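DUF4627 domain-containing protein (PDB 3SEE) is of unknown function but, having a galactose-binding-domain-like fold, is thought to bind sugars. Local coordinates at residues A[127-132]-A[169-174]; A[132-137]-A[163-168]. All coordinates share one frame; numbering follows the deposited sequence.

Contact 1: A[127-132]-A[169-174]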
loop_
_atom_site.group_PDB
_atom_site.type_symbol
_atom_site.label_atom_id
_atom_site.label_comp_id
_atom_site.label_asym_id
_atom_site.label_seq_id
_atom_site.Cartn_x
_atom_site.Cartn_y
_atom_site.Cartn_z
ATOM N N ASN A 127 0.936 5.245 -17.380
ATOM C CA ASN A 127 1.861 5.723 -16.352
ATOM C C ASN A 127 1.610 5.014 -15.022
ATOM O O ASN A 127 0.502 4.540 -14.761
ATOM C CB ASN A 127 1.672 7.216 -16.106
ATOM C CG ASN A 127 2.090 8.088 -17.266
ATOM O OD1 ASN A 127 2.928 7.730 -18.105
ATOM N ND2 ASN A 127 1.532 9.287 -17.279
ATOM N N THR A 128 2.655 4.980 -14.210
ATOM C CA THR A 128 2.571 4.484 -12.832
ATOM C C THR A 128 3.230 5.540 -11.948
ATOM O O THR A 128 4.453 5.655 -11.911
ATOM C CB THR A 128 3.259 3.120 -12.665
ATOM O OG1 THR A 128 4.641 3.238 -13.031
ATOM C CG2 THR A 128 2.618 2.028 -13.522
ATOM N N THR A 129 2.400 6.321 -11.266
ATOM C CA THR A 129 2.835 7.491 -10.509
ATOM C C THR A 129 2.620 7.272 -9.024
ATOM O O THR A 129 1.500 6.981 -8.611
ATOM C CB THR A 129 2.026 8.735 -10.943
ATOM O OG1 THR A 129 1.993 8.818 -12.379
ATOM C CG2 THR A 129 2.594 9.998 -10.366
ATOM N N PHE A 130 3.675 7.389 -8.235
ATOM C CA PHE A 130 3.637 7.074 -6.806
ATOM C C PHE A 130 4.237 8.229 -6.006
ATOM O O PHE A 130 5.219 8.811 -6.452
ATOM C CB PHE A 130 4.479 5.840 -6.485
ATOM C CG PHE A 130 4.141 4.597 -7.253
ATOM C CD1 PHE A 130 4.671 4.354 -8.515
ATOM C CD2 PHE A 130 3.340 3.621 -6.689
ATOM C CE1 PHE A 130 4.418 3.159 -9.178
ATOM C CE2 PHE A 130 3.088 2.436 -7.350
ATOM C CZ PHE A 130 3.609 2.223 -8.584
ATOM N N PHE A 131 3.761 8.462 -4.788
ATOM C CA PHE A 131 4.523 9.319 -3.886
ATOM C C PHE A 131 5.817 8.625 -3.440
ATOM O O PHE A 131 5.858 7.403 -3.266
ATOM C CB PHE A 131 3.703 9.692 -2.676
ATOM C CG PHE A 131 2.524 10.560 -2.994
ATOM C CD1 PHE A 131 2.697 11.783 -3.606
ATOM C CD2 PHE A 131 1.227 10.159 -2.696
ATOM C CE1 PHE A 131 1.599 12.590 -3.893
ATOM C CE2 PHE A 131 0.134 10.948 -2.992
ATOM C CZ PHE A 131 0.321 12.170 -3.581
HETATM N N MSE A 132 6.876 9.402 -3.292
HETATM C CA MSE A 132 8.174 8.865 -2.930
HETATM C C MSE A 132 8.271 8.591 -1.441
HETATM O O MSE A 132 7.984 9.449 -0.613
HETATM C CB MSE A 132 9.249 9.867 -3.325
HETATM C CG MSE A 132 10.666 9.270 -3.245
HETATM SE SE MSE A 132 12.051 10.619 -3.462
HETATM C CE MSE A 132 12.232 11.139 -1.600
ATOM N N GLY A 169 5.323 15.815 -1.713
ATOM C CA GLY A 169 5.982 16.731 -2.605
ATOM C C GLY A 169 6.917 16.136 -3.645
ATOM O O GLY A 169 7.488 16.889 -4.462
ATOM N N GLN A 170 7.116 14.803 -3.647
ATOM C CA GLN A 170 7.906 14.150 -4.671
ATOM C C GLN A 170 7.200 12.903 -5.154
ATOM O O GLN A 170 6.566 12.186 -4.388
ATOM C CB GLN A 170 9.308 13.792 -4.166
ATOM C CG GLN A 170 10.096 14.990 -3.670
ATOM C CD GLN A 170 11.469 14.617 -3.228
ATOM O OE1 GLN A 170 11.745 14.526 -2.003
ATOM N NE2 GLN A 170 12.330 14.403 -4.178
ATOM N N VAL A 171 7.306 12.670 -6.454
ATOM C CA VAL A 171 6.749 11.488 -7.072
ATOM C C VAL A 171 7.839 10.717 -7.797
ATOM O O VAL A 171 8.856 11.284 -8.220
ATOM C CB VAL A 171 5.560 11.801 -8.015
ATOM C CG1 VAL A 171 4.328 12.246 -7.231
ATOM C CG2 VAL A 171 5.958 12.860 -9.072
ATOM N N VAL A 172 7.600 9.424 -7.949
ATOM C CA VAL A 172 8.429 8.553 -8.746
ATOM C C VAL A 172 7.546 7.885 -9.822
ATOM O O VAL A 172 6.373 7.589 -9.586
ATOM C CB VAL A 172 9.230 7.598 -7.812
ATOM C CG1 VAL A 172 8.334 6.726 -6.941
ATOM C CG2 VAL A 172 10.254 6.780 -8.563
ATOM N N ASN A 173 8.103 7.687 -11.011
ATOM C CA ASN A 173 7.367 7.234 -12.170
ATOM C C ASN A 173 7.416 5.724 -12.372
ATOM O O ASN A 173 7.051 5.226 -13.432
ATOM C CB ASN A 173 7.856 7.964 -13.434
ATOM C CG ASN A 173 9.214 7.484 -13.863
ATOM O OD1 ASN A 173 9.889 6.786 -13.103
ATOM N ND2 ASN A 173 9.643 7.842 -15.064
ATOM N N ALA A 174 7.797 4.977 -11.334
ATOM C CA ALA A 174 7.847 3.517 -11.414
ATOM C C ALA A 174 8.002 2.960 -10.024
ATOM O O ALA A 174 8.467 3.645 -9.116
ATOM C CB ALA A 174 8.996 3.043 -12.320
HETATM O O HOH W 1 5.101 6.317 -14.999
#

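Contact 2: A[132-137]-A[163-168]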
loop_
_atom_site.group_PDB
_atom_site.type_symbol
_atom_site.label_atom_id
_atom_site.label_comp_id
_atom_site.label_asym_id
_atom_site.label_seq_id
_atom_site.Cartn_x
_atom_site.Cartn_y
_atom_site.Cartn_z
HETATM N N MSE A 132 6.876 9.402 -3.292
HETATM C CA MSE A 132 8.174 8.865 -2.930
HETATM C C MSE A 132 8.271 8.591 -1.441
HETATM O O MSE A 132 7.984 9.449 -0.613
HETATM C CB MSE A 132 9.249 9.867 -3.325
HETATM C CG MSE A 132 10.666 9.270 -3.245
HETATM SE SE MSE A 132 12.051 10.619 -3.462
HETATM C CE MSE A 132 12.232 11.139 -1.600
ATOM N N ARG A 133 8.761 7.410 -1.095
ATOM C CA ARG A 133 9.040 7.187 0.302
ATOM C C ARG A 133 10.211 8.126 0.702
ATOM O O ARG A 133 11.180 8.344 -0.028
ATOM C CB ARG A 133 9.221 5.700 0.639
ATOM C CG ARG A 133 10.462 5.065 0.080
ATOM C CD ARG A 133 10.524 3.550 0.356
ATOM N NE ARG A 133 11.665 3.047 -0.360
ATOM C CZ ARG A 133 12.919 3.125 0.066
ATOM N NH1 ARG A 133 13.213 3.661 1.235
ATOM N NH2 ARG A 133 13.880 2.651 -0.707
ATOM N N ARG A 134 10.064 8.750 1.847
ATOM C CA ARG A 134 10.926 9.851 2.202
ATOM C C ARG A 134 12.393 9.491 2.278
ATOM O O ARG A 134 13.254 10.290 1.900
ATOM C CB ARG A 134 10.449 10.425 3.517
ATOM C CG ARG A 134 10.865 11.736 3.773
ATOM C CD ARG A 134 9.986 12.434 4.788
ATOM N NE ARG A 134 10.601 13.726 4.869
ATOM C CZ ARG A 134 11.188 14.218 5.938
ATOM N NH1 ARG A 134 11.220 13.537 7.070
ATOM N NH2 ARG A 134 11.662 15.437 5.884
ATOM N N ASP A 135 12.681 8.270 2.723
ATOM C CA ASP A 135 14.057 7.808 2.855
ATOM C C ASP A 135 14.662 7.283 1.557
ATOM O O ASP A 135 15.781 6.804 1.544
ATOM C CB ASP A 135 14.168 6.745 3.959
ATOM C CG ASP A 135 14.290 7.349 5.330
ATOM O OD1 ASP A 135 15.007 8.353 5.454
ATOM O OD2 ASP A 135 13.644 6.847 6.279
ATOM N N TYR A 136 13.950 7.389 0.437
ATOM C CA TYR A 136 14.525 6.887 -0.822
ATOM C C TYR A 136 15.712 7.732 -1.259
ATOM O O TYR A 136 15.656 8.955 -1.262
ATOM C CB TYR A 136 13.494 6.884 -1.945
ATOM C CG TYR A 136 14.012 6.362 -3.271
ATOM C CD1 TYR A 136 14.603 5.114 -3.349
ATOM C CD2 TYR A 136 13.883 7.093 -4.431
ATOM C CE1 TYR A 136 15.055 4.610 -4.544
ATOM C CE2 TYR A 136 14.312 6.590 -5.630
ATOM C CZ TYR A 136 14.902 5.343 -5.707
ATOM O OH TYR A 136 15.331 4.839 -6.918
ATOM N N ASP A 137 16.762 7.029 -1.652
ATOM C CA ASP A 137 17.948 7.648 -2.267
ATOM C C ASP A 137 18.408 6.681 -3.361
ATOM O O ASP A 137 18.902 5.596 -3.059
ATOM C CB ASP A 137 19.011 7.861 -1.176
ATOM C CG ASP A 137 20.304 8.454 -1.677
ATOM O OD1 ASP A 137 20.689 8.212 -2.810
ATOM O OD2 ASP A 137 20.972 9.136 -0.860
ATOM N N VAL A 163 5.732 1.732 10.386
ATOM C CA VAL A 163 5.778 3.194 10.234
ATOM C C VAL A 163 6.585 3.543 9.013
ATOM O O VAL A 163 7.715 3.062 8.881
ATOM C CB VAL A 163 6.524 3.886 11.378
ATOM C CG1 VAL A 163 6.582 5.394 11.119
ATOM C CG2 VAL A 163 5.830 3.561 12.727
ATOM N N VAL A 164 6.053 4.403 8.139
ATOM C CA VAL A 164 6.813 4.886 7.009
ATOM C C VAL A 164 6.381 6.309 6.686
ATOM O O VAL A 164 5.186 6.608 6.616
ATOM C CB VAL A 164 6.708 3.953 5.788
ATOM C CG1 VAL A 164 5.263 3.690 5.377
ATOM C CG2 VAL A 164 7.530 4.536 4.605
ATOM N N TYR A 165 7.376 7.168 6.436
ATOM C CA TYR A 165 7.120 8.518 5.945
ATOM C C TYR A 165 7.192 8.594 4.441
ATOM O O TYR A 165 8.090 8.008 3.813
ATOM C CB TYR A 165 8.132 9.522 6.544
ATOM C CG TYR A 165 7.799 10.008 7.933
ATOM C CD1 TYR A 165 7.831 9.157 9.005
ATOM C CD2 TYR A 165 7.412 11.322 8.153
ATOM C CE1 TYR A 165 7.498 9.604 10.287
ATOM C CE2 TYR A 165 7.100 11.777 9.435
ATOM C CZ TYR A 165 7.140 10.897 10.466
ATOM O OH TYR A 165 6.813 11.343 11.735
ATOM N N TYR A 166 6.247 9.332 3.892
ATOM C CA TYR A 166 6.206 9.650 2.473
ATOM C C TYR A 166 6.332 11.156 2.273
ATOM O O TYR A 166 5.907 11.945 3.131
ATOM C CB TYR A 166 4.872 9.135 1.827
ATOM C CG TYR A 166 4.966 7.656 1.469
ATOM C CD1 TYR A 166 4.622 6.681 2.375
ATOM C CD2 TYR A 166 5.468 7.265 0.244
ATOM C CE1 TYR A 166 4.787 5.332 2.029
ATOM C CE2 TYR A 166 5.654 5.950 -0.081
ATOM C CZ TYR A 166 5.300 4.973 0.812
ATOM O OH TYR A 166 5.474 3.622 0.550
ATOM N N ASP A 167 6.880 11.540 1.123
ATOM C CA ASP A 167 6.938 12.948 0.720
ATOM C C ASP A 167 5.936 13.140 -0.414
ATOM O O ASP A 167 6.191 12.761 -1.550
ATOM C CB ASP A 167 8.346 13.318 0.274
ATOM C CG ASP A 167 8.524 14.808 0.059
ATOM O OD1 ASP A 167 7.514 15.537 0.032
ATOM O OD2 ASP A 167 9.703 15.238 -0.065
HETATM N N MSE A 168 4.787 13.722 -0.089
HETATM C CA MSE A 168 3.791 14.002 -1.123
HETATM C C MSE A 168 4.265 15.097 -2.087
HETATM O O MSE A 168 3.652 15.292 -3.147
HETATM C CB MSE A 168 2.437 14.351 -0.489
HETATM C CG MSE A 168 1.578 13.161 -0.119
HETATM SE SE MSE A 168 2.537 11.751 0.826
HETATM C CE MSE A 168 0.961 10.801 1.282
HETATM O O HOH W 2 11.219 14.554 2.104
HETATM O O HOH W 3 10.608 6.834 4.352
#

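Contact 1: A[127-132]-A[169-174]
Thr128 meets Asn173 and Ala174 beyond the strand pairing proper. Thr128 OG1, set between backbone N and carbonyl carbon (chi1 59°), comes 3.1 Å from Asn173 O, a weak hydrogen bond, and not a settled one because the same proton has another acceptor within reach. Water 1 bridges the same pair, accepting from Thr128 N and donating to Asn173 O. CG2 of Thr129 lies 4.2 Å from CB of Val171, a marginal contact, while OG1 is hydrogen-bonded to Glu118. Phe130 and Val172 form an antiparallel hydrogen-bonded pair: Phe130 N to Val172 O is 3.0 Å, Val172 N to Phe130 O is 2.9 Å, and both donors lie nearly in line with the carbonyl (C=O...N 162°). Their side chains share one face of the sheet, CB of Phe130 lying 4.0 Å from CG1 of Val172, and Val172 O sits in the plane of the Phe130 ring at its edge. Phe131 and Val171 are a non-hydrogen-bonded pair whose side chains diverge, although CD1 of Phe131 lies 4.0 Å from CG1 of Val171; Ile195 touches both side chains. Met132, a selenomethionine, runs beside Gln170 in the same direction, CB to CB 4.0 Å. Met132 N donates a 3.0 Å hydrogen bond to Gln170 O from above the carbonyl plane. Alternating hydrogen-bonded and non-hydrogen-bonded pairs characterise an antiparallel beta sheet, here one sheet of a galactose-binding-domain-like fold.

Contact 2: A[132-137]-A[163-168]
Strand 130-133 ends here, beside strand 160-167, in a type I beta turn from Arg133 to Tyr136, closed by Tyr136 N to Arg133 O at 3.0 Å. Two backbone bonds flank the non-hydrogen-bonded pair Arg133-Tyr166. Asp167 N to Met132 O and Arg134 N to Tyr165 O are both 2.9 Å and nearly straight at the hydrogen; at the acceptor, Asp167 N is nearly in line with the Met132 carbonyl (171°), while Arg134 N is tilted 34° from the Tyr165 carbonyl plane. Water 3 donates to that same Tyr165 O and accepts from Asp135 N, so the oxygen is gripped twice. The CD2-CE2 side of the Tyr166 ring meets Met132 and Arg133: Tyr166 CD2 is 3.4 Å from Met132 O and Tyr166 CE2 is 3.6 Å from Arg133 CB. The Tyr166 OH is hydrogen-bonded to Ala147 O, which fixes the far end of the ring. Arg134, with CG anti to the backbone N (chi1 -159°), runs beside Tyr165, Arg134 CD lying 3.9 Å from Tyr165 CB. Water 2 links Arg134 NE to Asp167 OD2, which stand 5.2 Å apart, a solvent-mediated pairing. Asp167 OD1 turns instead to Gly169 N. The arrangement is an antiparallel strand pair within the sheet, where one strand runs out into a type I beta turn.

How the contacts relate
From the N terminus, the chain passes through 127-132 and on into 132-137, sharing Met132, then makes an excursion that includes strand 149-152 before returning on strand 160-167. Contact 2 closes this shorter loop, with 25 residues between its segments. The chain then turns a corner at 168-169 and enters strand 170-172, where contact 1 closes the longer loop, which encloses the first. Strand 130-133 thus lies between 160-167 and 170-172 in the same antiparallel sheet, joining two strands consecutive in sequence but not adjacent in the sheet. The contact centres are about 11 Å apart, and Phe131 CE1 packs 3.5 Å from Met168 O at the corner between them.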